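Local coordinates for protein flavin-dependent monooxygenase, oxygenase subunit HsaA (Mycobacterium tuberculosis, PDB 3AFF) that is the oxygenase subunit of a flavin-dependent monooxygenase of cholesterol catabolism and probably ortho-hydroxylates the phenolic secosteroid 3-HSA with FMNH2 and O2, at residues 66-71 with 85-90; 14-19 with 45-50; 144-149 with 176-181. All blocks are in the same frame, centred on the assembly; numbering follows the deposited sequence.

Contact 1 (66-71 with 85-90)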
ATOM      1  N   ALA A  66     -12.832   1.209  38.829  1.00 20.51           N
ATOM      2  CA  ALA A  66     -13.529   0.541  37.737  1.00 19.79           C
ATOM      3  C   ALA A  66     -14.950   0.117  38.094  1.00 20.25           C
ATOM      4  O   ALA A  66     -15.873   0.127  37.250  1.00 20.94           O
ATOM      5  CB  ALA A  66     -12.682  -0.610  37.217  1.00 20.71           C
ATOM      6  N   LEU A  67     -15.175  -0.223  39.373  1.00 21.44           N
ATOM      7  CA  LEU A  67     -16.520  -0.529  39.805  1.00 20.23           C
ATOM      8  C   LEU A  67     -17.415   0.670  39.850  1.00 19.98           C
ATOM      9  O   LEU A  67     -18.627   0.559  39.579  1.00 20.36           O
ATOM     10  CB  LEU A  67     -16.513  -1.162  41.200  1.00 21.72           C
ATOM     11  CG  LEU A  67     -15.837  -2.532  41.202  1.00 23.46           C
ATOM     12  CD1 LEU A  67     -15.847  -3.046  42.620  1.00 29.35           C
ATOM     13  CD2 LEU A  67     -16.543  -3.546  40.223  1.00 26.14           C
ATOM     14  N   PHE A  68     -16.886   1.803  40.296  1.00 19.48           N
ATOM     15  CA  PHE A  68     -17.659   3.033  40.234  1.00 20.09           C
ATOM     16  C   PHE A  68     -18.088   3.358  38.801  1.00 18.83           C
ATOM     17  O   PHE A  68     -19.243   3.676  38.580  1.00 20.87           O
ATOM     18  CB  PHE A  68     -16.865   4.234  40.806  1.00 20.06           C
ATOM     19  CG  PHE A  68     -17.625   5.534  40.684  1.00 23.28           C
ATOM     20  CD1 PHE A  68     -18.582   5.889  41.647  1.00 22.81           C
ATOM     21  CD2 PHE A  68     -17.402   6.390  39.594  1.00 22.06           C
ATOM     22  CE1 PHE A  68     -19.278   7.068  41.534  1.00 22.54           C
ATOM     23  CE2 PHE A  68     -18.130   7.568  39.469  1.00 22.09           C
ATOM     24  CZ  PHE A  68     -19.041   7.902  40.440  1.00 23.17           C
ATOM     25  N   PHE A  69     -17.177   3.298  37.828  1.00 19.18           N
ATOM     26  CA  PHE A  69     -17.581   3.587  36.414  1.00 19.11           C
ATOM     27  C   PHE A  69     -18.590   2.604  35.797  1.00 19.75           C
ATOM     28  O   PHE A  69     -19.515   3.019  35.080  1.00 20.56           O
ATOM     29  CB  PHE A  69     -16.360   3.870  35.511  1.00 19.08           C
ATOM     30  CG  PHE A  69     -15.583   5.075  35.949  1.00 16.46           C
ATOM     31  CD1 PHE A  69     -16.206   6.323  36.037  1.00 15.80           C
ATOM     32  CD2 PHE A  69     -14.231   4.976  36.321  1.00 18.69           C
ATOM     33  CE1 PHE A  69     -15.476   7.469  36.474  1.00 15.12           C
ATOM     34  CE2 PHE A  69     -13.493   6.090  36.740  1.00 16.33           C
ATOM     35  CZ  PHE A  69     -14.098   7.350  36.834  1.00 16.37           C
ATOM     36  N   GLU A  70     -18.478   1.316  36.169  1.00 21.81           N
ATOM     37  CA  GLU A  70     -19.457   0.291  35.795  1.00 21.21           C
ATOM     38  C   GLU A  70     -20.869   0.594  36.275  1.00 21.33           C
ATOM     39  O   GLU A  70     -21.834   0.486  35.531  1.00 21.03           O
ATOM     40  CB  GLU A  70     -18.992  -1.110  36.327  1.00 21.97           C
ATOM     41  CG  GLU A  70     -20.058  -2.187  36.274  1.00 20.93           C
ATOM     42  CD  GLU A  70     -20.446  -2.552  34.825  1.00 27.99           C
ATOM     43  OE1 GLU A  70     -21.600  -3.092  34.631  1.00 27.73           O
ATOM     44  OE2 GLU A  70     -19.611  -2.241  33.901  1.00 24.36           O
ATOM     45  N   ALA A  71     -20.980   0.957  37.556  1.00 21.87           N
ATOM     46  CA  ALA A  71     -22.190   1.538  38.103  1.00 20.80           C
ATOM     47  C   ALA A  71     -22.817   2.659  37.279  1.00 19.95           C
ATOM     48  O   ALA A  71     -24.054   2.660  37.044  1.00 21.49           O
ATOM     49  CB  ALA A  71     -21.885   2.029  39.582  1.00 21.12           C
ATOM     50  N   VAL A  85     -25.499  12.495  35.751  1.00 21.20           N
ATOM     51  CA  VAL A  85     -25.467  13.168  37.064  1.00 21.97           C
ATOM     52  C   VAL A  85     -24.855  12.286  38.121  1.00 22.75           C
ATOM     53  O   VAL A  85     -24.038  12.760  38.957  1.00 24.20           O
ATOM     54  CB  VAL A  85     -26.892  13.617  37.543  1.00 22.23           C
ATOM     55  CG1 VAL A  85     -26.788  14.261  38.929  1.00 22.91           C
ATOM     56  CG2 VAL A  85     -27.458  14.672  36.600  1.00 20.28           C
ATOM     57  N   SER A  86     -25.188  10.997  38.095  1.00 22.08           N
ATOM     58  CA  SER A  86     -24.620  10.071  39.096  1.00 22.17           C
ATOM     59  C   SER A  86     -23.107  10.002  39.027  1.00 21.49           C
ATOM     60  O   SER A  86     -22.411  10.050  40.040  1.00 21.47           O
ATOM     61  CB  SER A  86     -25.244   8.645  39.018  1.00 22.64           C
ATOM     62  OG  SER A  86     -26.652   8.710  39.172  1.00 22.33           O
ATOM     63  N   SER A  87     -22.587   9.824  37.820  1.00 20.43           N
ATOM     64  CA  SER A  87     -21.165   9.802  37.657  1.00 19.63           C
ATOM     65  C   SER A  87     -20.488  11.086  38.225  1.00 18.52           C
ATOM     66  O   SER A  87     -19.522  10.989  38.947  1.00 18.19           O
ATOM     67  CB  SER A  87     -20.840   9.687  36.173  1.00 18.50           C
ATOM     68  OG  SER A  87     -19.476   9.355  35.965  1.00 18.43           O
ATOM     69  N   ILE A  88     -20.975  12.249  37.795  1.00 17.02           N
ATOM     70  CA  ILE A  88     -20.361  13.540  38.074  1.00 15.33           C
ATOM     71  C   ILE A  88     -20.487  13.863  39.588  1.00 16.82           C
ATOM     72  O   ILE A  88     -19.508  14.136  40.241  1.00 16.80           O
ATOM     73  CB  ILE A  88     -21.081  14.614  37.231  1.00 15.69           C
ATOM     74  CG1 ILE A  88     -20.616  14.479  35.798  1.00 13.53           C
ATOM     75  CG2 ILE A  88     -20.734  16.007  37.777  1.00 17.00           C
ATOM     76  CD1 ILE A  88     -21.344  15.405  34.792  1.00 13.49           C
ATOM     77  N   VAL A  89     -21.691  13.797  40.129  1.00 17.37           N
ATOM     78  CA  VAL A  89     -21.893  14.005  41.570  1.00 18.60           C
ATOM     79  C   VAL A  89     -21.130  12.946  42.408  1.00 18.70           C
ATOM     80  O   VAL A  89     -20.493  13.317  43.381  1.00 17.37           O
ATOM     81  CB  VAL A  89     -23.407  14.239  41.916  1.00 17.79           C
ATOM     82  CG1 VAL A  89     -23.650  14.594  43.469  1.00 17.79           C
ATOM     83  CG2 VAL A  89     -23.922  15.371  41.045  1.00 18.44           C
ATOM     84  N   GLY A  90     -21.135  11.642  42.040  1.00 19.25           N
ATOM     85  CA  GLY A  90     -20.320  10.680  42.816  1.00 16.62           C
ATOM     86  C   GLY A  90     -18.812  10.827  42.826  1.00 17.47           C
ATOM     87  O   GLY A  90     -18.172  10.582  43.840  1.00 16.47           O
TER
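Phe68 reaches Ser87 and Gly90 between two helical segments, 66-71 and 85-90, whose axes come within 10.1 Å and run roughly antiparallel, at 147°, with Phe69 and Ser87 nearest in backbone register. With the axes this far apart, the large Phe68 ring reaches the other helix: its CG is anti to the backbone N (chi1 177°), and the ring meets mainly the backbone there, with Ser87 OG 4.2 Å from Phe68 CE2. The carbonyl of Ser87 lies at the ring edge, close to the ring plane, with Ser87 O 3.5 Å from Phe68 CZ. Phe68 CZ also lies 3.8 Å from Gly90 C, and Phe68 CE1 is 4.0 Å from Gly90 CA. Glycine suits this place because a beta carbon would point at the ring and come far too close to CE1. Phe69 adds a marginal touch, its CE1 being 4.5 Å from Ser87 OG at the ring edge.

Both serine hydroxyls have partners outside the contact: Ser87 OG bonds to Thr240 O of helix 233-259, and Ser86 OG to Thr82 O, one turn earlier in its own helix. Phe69 also packs on Thr239 and Ala243 of helix 233-259 and on Ile298 of helix 286-309, while the ring of Phe68 meets that of Phe49 with the planes about 30° apart.

No hydrogen bond or salt bridge joins the two segments. The buried contact therefore rests on van der Waals packing, probably with a slight electrostatic gain where the weakly positive hydrogens of the Phe68 rim approach the Ser87 carbonyl.

Contact 2 (14-19 with 45-50)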
ATOM      1  N   ALA A  14     -24.870  -4.643  42.898  1.00 30.52           N
ATOM      2  CA  ALA A  14     -26.047  -5.536  42.939  1.00 30.45           C
ATOM      3  C   ALA A  14     -27.373  -4.806  43.158  1.00 30.10           C
ATOM      4  O   ALA A  14     -28.331  -5.052  42.443  1.00 29.35           O
ATOM      5  CB  ALA A  14     -25.839  -6.607  44.036  1.00 30.71           C
ATOM      6  N   ALA A  15     -27.387  -3.880  44.131  1.00 29.74           N
ATOM      7  CA  ALA A  15     -28.539  -3.052  44.461  1.00 29.74           C
ATOM      8  C   ALA A  15     -28.915  -1.985  43.419  1.00 30.20           C
ATOM      9  O   ALA A  15     -30.076  -1.625  43.275  1.00 29.47           O
ATOM     10  CB  ALA A  15     -28.325  -2.413  45.838  1.00 29.13           C
ATOM     11  N   ILE A  16     -27.926  -1.454  42.724  1.00 31.58           N
ATOM     12  CA  ILE A  16     -28.160  -0.587  41.554  1.00 32.25           C
ATOM     13  C   ILE A  16     -28.911  -1.357  40.444  1.00 33.26           C
ATOM     14  O   ILE A  16     -29.869  -0.856  39.841  1.00 31.78           O
ATOM     15  CB  ILE A  16     -26.798   0.042  41.070  1.00 32.08           C
ATOM     16  CG1 ILE A  16     -26.443   1.228  41.998  1.00 32.13           C
ATOM     17  CG2 ILE A  16     -26.898   0.509  39.641  1.00 32.03           C
ATOM     18  CD1 ILE A  16     -24.979   1.578  42.070  1.00 31.76           C
ATOM     19  N   ASP A  17     -28.503  -2.595  40.219  1.00 34.76           N
ATOM     20  CA  ASP A  17     -29.248  -3.453  39.338  1.00 37.50           C
ATOM     21  C   ASP A  17     -30.742  -3.524  39.677  1.00 37.89           C
ATOM     22  O   ASP A  17     -31.589  -3.398  38.796  1.00 37.70           O
ATOM     23  CB  ASP A  17     -28.628  -4.828  39.372  1.00 38.23           C
ATOM     24  CG  ASP A  17     -27.656  -5.045  38.242  1.00 44.58           C
ATOM     25  OD1 ASP A  17     -27.328  -4.068  37.489  1.00 49.57           O
ATOM     26  OD2 ASP A  17     -27.228  -6.212  38.089  1.00 50.48           O
ATOM     27  N   ASN A  18     -31.080  -3.687  40.958  1.00 38.67           N
ATOM     28  CA  ASN A  18     -32.482  -3.685  41.345  1.00 39.11           C
ATOM     29  C   ASN A  18     -33.208  -2.379  41.071  1.00 38.70           C
ATOM     30  O   ASN A  18     -34.444  -2.373  40.901  1.00 37.79           O
ATOM     31  CB  ASN A  18     -32.646  -4.107  42.788  1.00 40.69           C
ATOM     32  CG  ASN A  18     -32.418  -5.581  42.963  1.00 43.80           C
ATOM     33  OD1 ASN A  18     -31.613  -6.025  43.814  1.00 48.06           O
ATOM     34  ND2 ASN A  18     -33.085  -6.364  42.122  1.00 46.48           N
ATOM     35  N   LEU A  19     -32.440  -1.283  41.012  1.00 36.78           N
ATOM     36  CA  LEU A  19     -32.977   0.020  40.710  1.00 36.19           C
ATOM     37  C   LEU A  19     -33.278   0.267  39.212  1.00 35.49           C
ATOM     38  O   LEU A  19     -34.060   1.147  38.881  1.00 35.78           O
ATOM     39  CB  LEU A  19     -32.001   1.084  41.201  1.00 36.57           C
ATOM     40  CG  LEU A  19     -31.805   1.404  42.687  1.00 36.20           C
ATOM     41  CD1 LEU A  19     -31.110   2.768  42.785  1.00 34.09           C
ATOM     42  CD2 LEU A  19     -33.112   1.450  43.426  1.00 35.05           C
ATOM     43  N   ASP A  45     -28.881   7.281  47.013  1.00 26.29           N
ATOM     44  CA  ASP A  45     -28.255   7.502  48.293  1.00 26.99           C
ATOM     45  C   ASP A  45     -28.461   6.266  49.226  1.00 27.68           C
ATOM     46  O   ASP A  45     -27.510   5.742  49.811  1.00 26.54           O
ATOM     47  CB  ASP A  45     -28.749   8.805  48.937  1.00 27.28           C
ATOM     48  CG  ASP A  45     -27.989   9.120  50.246  1.00 31.21           C
ATOM     49  OD1 ASP A  45     -26.744   9.333  50.213  1.00 28.88           O
ATOM     50  OD2 ASP A  45     -28.628   9.057  51.308  1.00 34.36           O
ATOM     51  N   ASP A  46     -29.719   5.819  49.343  1.00 30.03           N
ATOM     52  CA  ASP A  46     -30.105   4.629  50.172  1.00 31.58           C
ATOM     53  C   ASP A  46     -29.320   3.350  49.868  1.00 31.13           C
ATOM     54  O   ASP A  46     -28.951   2.646  50.799  1.00 32.76           O
ATOM     55  CB  ASP A  46     -31.587   4.272  49.974  1.00 32.96           C
ATOM     56  CG  ASP A  46     -32.554   5.243  50.645  1.00 35.87           C
ATOM     57  OD1 ASP A  46     -32.147   6.081  51.494  1.00 37.48           O
ATOM     58  OD2 ASP A  46     -33.748   5.182  50.260  1.00 42.98           O
ATOM     59  N   VAL A  47     -29.098   3.014  48.596  1.00 30.50           N
ATOM     60  CA  VAL A  47     -28.336   1.773  48.258  1.00 29.46           C
ATOM     61  C   VAL A  47     -26.828   1.986  48.408  1.00 29.12           C
ATOM     62  O   VAL A  47     -26.020   1.044  48.276  1.00 30.14           O
ATOM     63  CB  VAL A  47     -28.617   1.238  46.817  1.00 29.97           C
ATOM     64  CG1 VAL A  47     -30.123   0.971  46.629  1.00 31.23           C
ATOM     65  CG2 VAL A  47     -28.018   2.215  45.711  1.00 28.23           C
ATOM     66  N   GLY A  48     -26.429   3.231  48.671  1.00 27.71           N
ATOM     67  CA  GLY A  48     -25.036   3.499  48.976  1.00 25.44           C
ATOM     68  C   GLY A  48     -24.189   3.969  47.789  1.00 23.15           C
ATOM     69  O   GLY A  48     -22.971   3.977  47.878  1.00 22.85           O
ATOM     70  N   PHE A  49     -24.828   4.379  46.698  1.00 23.88           N
ATOM     71  CA  PHE A  49     -24.086   4.773  45.461  1.00 23.64           C
ATOM     72  C   PHE A  49     -23.071   5.892  45.699  1.00 22.98           C
ATOM     73  O   PHE A  49     -21.915   5.802  45.266  1.00 23.28           O
ATOM     74  CB  PHE A  49     -25.029   5.164  44.314  1.00 23.51           C
ATOM     75  CG  PHE A  49     -24.306   5.799  43.151  1.00 24.43           C
ATOM     76  CD1 PHE A  49     -23.663   4.994  42.196  1.00 23.77           C
ATOM     77  CD2 PHE A  49     -24.157   7.220  43.070  1.00 19.62           C
ATOM     78  CE1 PHE A  49     -22.946   5.596  41.110  1.00 22.07           C
ATOM     79  CE2 PHE A  49     -23.415   7.786  42.019  1.00 20.99           C
ATOM     80  CZ  PHE A  49     -22.821   6.966  41.030  1.00 20.10           C
ATOM     81  N   PHE A  50     -23.498   6.957  46.398  1.00 22.63           N
ATOM     82  CA  PHE A  50     -22.593   8.109  46.661  1.00 21.70           C
ATOM     83  C   PHE A  50     -21.434   7.797  47.586  1.00 21.23           C
ATOM     84  O   PHE A  50     -20.383   8.491  47.550  1.00 21.28           O
ATOM     85  CB  PHE A  50     -23.362   9.337  47.138  1.00 22.42           C
ATOM     86  CG  PHE A  50     -24.373   9.797  46.158  1.00 23.29           C
ATOM     87  CD1 PHE A  50     -23.972  10.403  44.947  1.00 22.43           C
ATOM     88  CD2 PHE A  50     -25.697   9.561  46.381  1.00 21.50           C
ATOM     89  CE1 PHE A  50     -24.924  10.833  43.994  1.00 19.61           C
ATOM     90  CE2 PHE A  50     -26.654   9.975  45.449  1.00 23.42           C
ATOM     91  CZ  PHE A  50     -26.271  10.606  44.257  1.00 21.92           C
TER
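Helix 38-47 ends in a Schellman motif at Gly48, and the residues flanking that glycine, Val47 and Phe49, pack on Ala15, Ile16 and Leu19 of helix 9-33. The closest backbone approach is Ala15 to Val47, their CA atoms 6.1 Å apart; the small alanine permits it, and Ala15 CB lies 3.8 Å from Val47 CB. The branches of Val47 divide the work. CG1 also rests on Ala15 CB, whereas CG2, placed between the backbone N and the carbonyl carbon (CG1 at chi1 -57°), reaches Ile16 CG1 at 4.2 Å and Leu19 CD1 at 4.3 Å. Ile16 and Val47 cross at about a right angle.

Gly48 turns the chain with a positive phi of 96°, where a beta carbon would press on the Val47 carbonyl oxygen; its N bonds back to Asp45 O at 3.0 Å. Just after the turn, Phe49 has CG anti to its backbone N (chi1 170°). Ile16 CD1 meets the edge of its ring, near the plane, 3.7 Å from Phe49 CD1.

Ile16 and Phe49 both continue onto Ala71 and Leu75 of helix 65-76, so a third helix closes the apolar cluster. The apolar contact of Phe49, just after the glycine, with Leu44 in the last turn is the hydrophobic interaction that usually accompanies a Schellman motif, here within the all-helical N-terminal domain of the acyl-CoA dehydrogenase fold.

Contact 3 (144-149 with 176-181)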
ATOM      1  N   GLY A 144     -26.517  18.240  38.096  1.00 20.38           N
ATOM      2  CA  GLY A 144     -27.015  17.856  39.449  1.00 19.26           C
ATOM      3  C   GLY A 144     -26.830  18.876  40.595  1.00 20.57           C
ATOM      4  O   GLY A 144     -26.910  18.496  41.771  1.00 19.46           O
ATOM      5  N   CYS A 145     -26.606  20.140  40.253  1.00 19.61           N
ATOM      6  CA  CYS A 145     -26.371  21.184  41.264  1.00 22.73           C
ATOM      7  C   CYS A 145     -27.540  21.406  42.220  1.00 23.63           C
ATOM      8  O   CYS A 145     -27.325  21.807  43.337  1.00 23.69           O
ATOM      9  CB  CYS A 145     -25.919  22.509  40.647  1.00 21.46           C
ATOM     10  SG  CYS A 145     -27.100  23.284  39.491  1.00 23.83           S
ATOM     11  N   ASP A 146     -28.759  21.142  41.760  1.00 25.02           N
ATOM     12  CA  ASP A 146     -29.960  21.298  42.563  1.00 27.27           C
ATOM     13  C   ASP A 146     -29.986  20.241  43.665  1.00 26.12           C
ATOM     14  O   ASP A 146     -30.745  20.360  44.613  1.00 26.45           O
ATOM     15  CB  ASP A 146     -31.237  21.217  41.688  1.00 26.93           C
ATOM     16  CG  ASP A 146     -31.361  22.391  40.655  1.00 32.18           C
ATOM     17  OD1 ASP A 146     -31.416  22.109  39.401  1.00 33.79           O
ATOM     18  OD2 ASP A 146     -31.421  23.604  41.084  1.00 35.07           O
ATOM     19  N   HIS A 147     -29.121  19.233  43.570  1.00 26.45           N
ATOM     20  CA  HIS A 147     -29.061  18.149  44.565  1.00 25.92           C
ATOM     21  C   HIS A 147     -27.802  18.197  45.427  1.00 25.66           C
ATOM     22  O   HIS A 147     -27.437  17.212  46.108  1.00 25.39           O
ATOM     23  CB  HIS A 147     -29.202  16.789  43.892  1.00 25.94           C
ATOM     24  CG  HIS A 147     -30.543  16.568  43.256  1.00 30.81           C
ATOM     25  ND1 HIS A 147     -31.670  16.248  43.987  1.00 33.53           N
ATOM     26  CD2 HIS A 147     -30.938  16.623  41.954  1.00 31.25           C
ATOM     27  CE1 HIS A 147     -32.700  16.130  43.167  1.00 31.87           C
ATOM     28  NE2 HIS A 147     -32.282  16.341  41.930  1.00 31.44           N
ATOM     29  N   ALA A 148     -27.123  19.342  45.424  1.00 23.95           N
ATOM     30  CA  ALA A 148     -25.886  19.467  46.206  1.00 21.94           C
ATOM     31  C   ALA A 148     -25.979  20.615  47.208  1.00 21.81           C
ATOM     32  O   ALA A 148     -26.679  21.604  46.951  1.00 22.17           O
ATOM     33  CB  ALA A 148     -24.726  19.677  45.260  1.00 22.02           C
ATOM     34  N   SER A 149     -25.266  20.535  48.338  1.00 20.12           N
ATOM     35  CA  SER A 149     -25.292  21.722  49.176  1.00 22.33           C
ATOM     36  C   SER A 149     -23.932  22.492  49.271  1.00 21.48           C
ATOM     37  O   SER A 149     -23.754  23.420  50.056  1.00 21.30           O
ATOM     38  CB  SER A 149     -25.960  21.388  50.524  1.00 23.36           C
ATOM     39  OG  SER A 149     -25.327  20.269  51.087  1.00 27.28           O
ATOM     40  N   TYR A 176     -23.802  30.907  46.981  1.00 22.41           N
ATOM     41  CA  TYR A 176     -24.090  31.133  45.513  1.00 23.00           C
ATOM     42  C   TYR A 176     -25.584  30.982  45.217  1.00 22.50           C
ATOM     43  O   TYR A 176     -26.317  30.495  46.060  1.00 20.83           O
ATOM     44  CB  TYR A 176     -23.317  30.188  44.555  1.00 21.63           C
ATOM     45  CG  TYR A 176     -23.469  28.745  44.885  1.00 21.62           C
ATOM     46  CD1 TYR A 176     -24.395  27.923  44.192  1.00 23.18           C
ATOM     47  CD2 TYR A 176     -22.651  28.142  45.871  1.00 22.22           C
ATOM     48  CE1 TYR A 176     -24.503  26.528  44.507  1.00 20.84           C
ATOM     49  CE2 TYR A 176     -22.769  26.794  46.189  1.00 20.39           C
ATOM     50  CZ  TYR A 176     -23.699  25.998  45.519  1.00 23.60           C
ATOM     51  OH  TYR A 176     -23.830  24.658  45.861  1.00 21.60           O
ATOM     52  N   GLU A 177     -25.964  31.345  43.985  1.00 23.66           N
ATOM     53  CA  GLU A 177     -27.330  31.342  43.488  1.00 26.42           C
ATOM     54  C   GLU A 177     -27.305  30.354  42.301  1.00 24.99           C
ATOM     55  O   GLU A 177     -26.346  30.355  41.474  1.00 24.54           O
ATOM     56  CB  GLU A 177     -27.690  32.764  43.020  1.00 25.68           C
ATOM     57  CG  GLU A 177     -29.187  32.939  42.599  1.00 34.53           C
ATOM     58  CD  GLU A 177     -29.485  34.110  41.581  1.00 35.95           C
ATOM     59  OE1 GLU A 177     -28.748  35.158  41.603  1.00 47.87           O
ATOM     60  OE2 GLU A 177     -30.451  33.965  40.768  1.00 43.17           O
ATOM     61  N   ILE A 178     -28.303  29.483  42.244  1.00 24.20           N
ATOM     62  CA  ILE A 178     -28.492  28.641  41.062  1.00 24.98           C
ATOM     63  C   ILE A 178     -29.466  29.321  40.116  1.00 26.32           C
ATOM     64  O   ILE A 178     -30.625  29.520  40.483  1.00 26.63           O
ATOM     65  CB  ILE A 178     -29.005  27.258  41.448  1.00 24.58           C
ATOM     66  CG1 ILE A 178     -27.930  26.579  42.351  1.00 21.93           C
ATOM     67  CG2 ILE A 178     -29.382  26.468  40.150  1.00 24.12           C
ATOM     68  CD1 ILE A 178     -28.336  25.170  42.824  1.00 21.09           C
ATOM     69  N   LYS A 179     -28.990  29.735  38.950  1.00 26.37           N
ATOM     70  CA  LYS A 179     -29.884  30.273  37.926  1.00 30.26           C
ATOM     71  C   LYS A 179     -30.371  29.112  37.076  1.00 29.34           C
ATOM     72  O   LYS A 179     -29.537  28.411  36.487  1.00 28.55           O
ATOM     73  CB  LYS A 179     -29.143  31.323  37.062  1.00 29.93           C
ATOM     74  CG  LYS A 179     -29.974  31.955  35.980  1.00 33.25           C
ATOM     75  CD  LYS A 179     -29.224  33.120  35.231  1.00 34.93           C
ATOM     76  CE  LYS A 179     -30.073  33.682  34.038  1.00 38.39           C
ATOM     77  NZ  LYS A 179     -31.592  33.820  34.335  1.00 44.03           N
ATOM     78  N   ASP A 180     -31.695  28.928  36.981  1.00 29.78           N
ATOM     79  CA  ASP A 180     -32.283  27.851  36.155  1.00 30.44           C
ATOM     80  C   ASP A 180     -32.361  28.210  34.676  1.00 30.00           C
ATOM     81  O   ASP A 180     -33.241  28.970  34.249  1.00 30.63           O
ATOM     82  CB  ASP A 180     -33.669  27.452  36.680  1.00 31.64           C
ATOM     83  CG  ASP A 180     -34.375  26.431  35.785  1.00 34.13           C
ATOM     84  OD1 ASP A 180     -33.798  26.009  34.741  1.00 37.46           O
ATOM     85  OD2 ASP A 180     -35.530  26.074  36.131  1.00 33.48           O
ATOM     86  N   VAL A 181     -31.431  27.668  33.894  1.00 28.49           N
ATOM     87  CA  VAL A 181     -31.259  28.017  32.485  1.00 27.86           C
ATOM     88  C   VAL A 181     -31.251  26.755  31.560  1.00 26.92           C
ATOM     89  O   VAL A 181     -30.964  26.876  30.392  1.00 26.52           O
ATOM     90  CB  VAL A 181     -29.944  28.838  32.239  1.00 27.34           C
ATOM     91  CG1 VAL A 181     -29.947  30.112  33.024  1.00 31.09           C
ATOM     92  CG2 VAL A 181     -28.713  28.012  32.609  1.00 25.45           C
TER
HETATM   93  O   HOH W   1     -24.956  23.052  44.000  1.00 21.12           O
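Van der Waals contacts centre on Ile178, which points from strand 177-179 at the 3-10 turn of Cys145 and Asp146. Its CG2 is anti to the backbone N and its CG1 beside that N (chi1 -62°); from there Ile178 CG2 lies 4.0 Å from Cys145 SG, and Ile178 CD1 comes 3.5 Å from the carbonyl oxygen, Cys145 O. Asp146 crosses the isoleucine obliquely, its OD2 3.6 Å from Ile178 CG2: a partly exposed carboxylate at the border of the contact. Asn193, on the neighbouring strand 193-198, touches all three side chains.

The polar link runs through water. A water donates a hydrogen bond to Cys145 O at 2.8 Å and is also bonded to Tyr176 OH at 2.7 Å, giving the buried phenol a partner, while Tyr176 OH also comes 4.0 Å from Ser149 C. Cys145 O thus has two donors, because Ala148 N also bonds to it, at 3.2 Å, within the turn.

Gly144 opens that turn with positive phi (64°), which glycine tolerates readily, and its O accepts His147 N. The loop joining strands 132-142 and 150-159 follows directly on Ser142 and Ser143, predicted FMN-binding residues by similarity, and belongs to the beta domain characteristic of the acyl-CoA dehydrogenase fold.

Overall arrangement
The contacts follow one another along the chain: contact 2 closes first, then contact 1, then contact 3. Contacts 1 and 2, with centres 11 Å apart, both lie in the N-terminal helical domain and touch directly, Ser86 O lying 3.2 Å from Phe49 CE2, so helices 9-33, 38-47, 65-76 and 80-96 pack as one continuous body. Contact 3 belongs to the beta domain, its centre 20 Å from that of contact 1 and 24 Å from that of contact 2. Val85 of helix 80-96 nevertheless packs on Gly144, joining the two domains beside Trp84 and Ser143, both assigned to FMN binding by similarity; contact 2 does not touch contact 3.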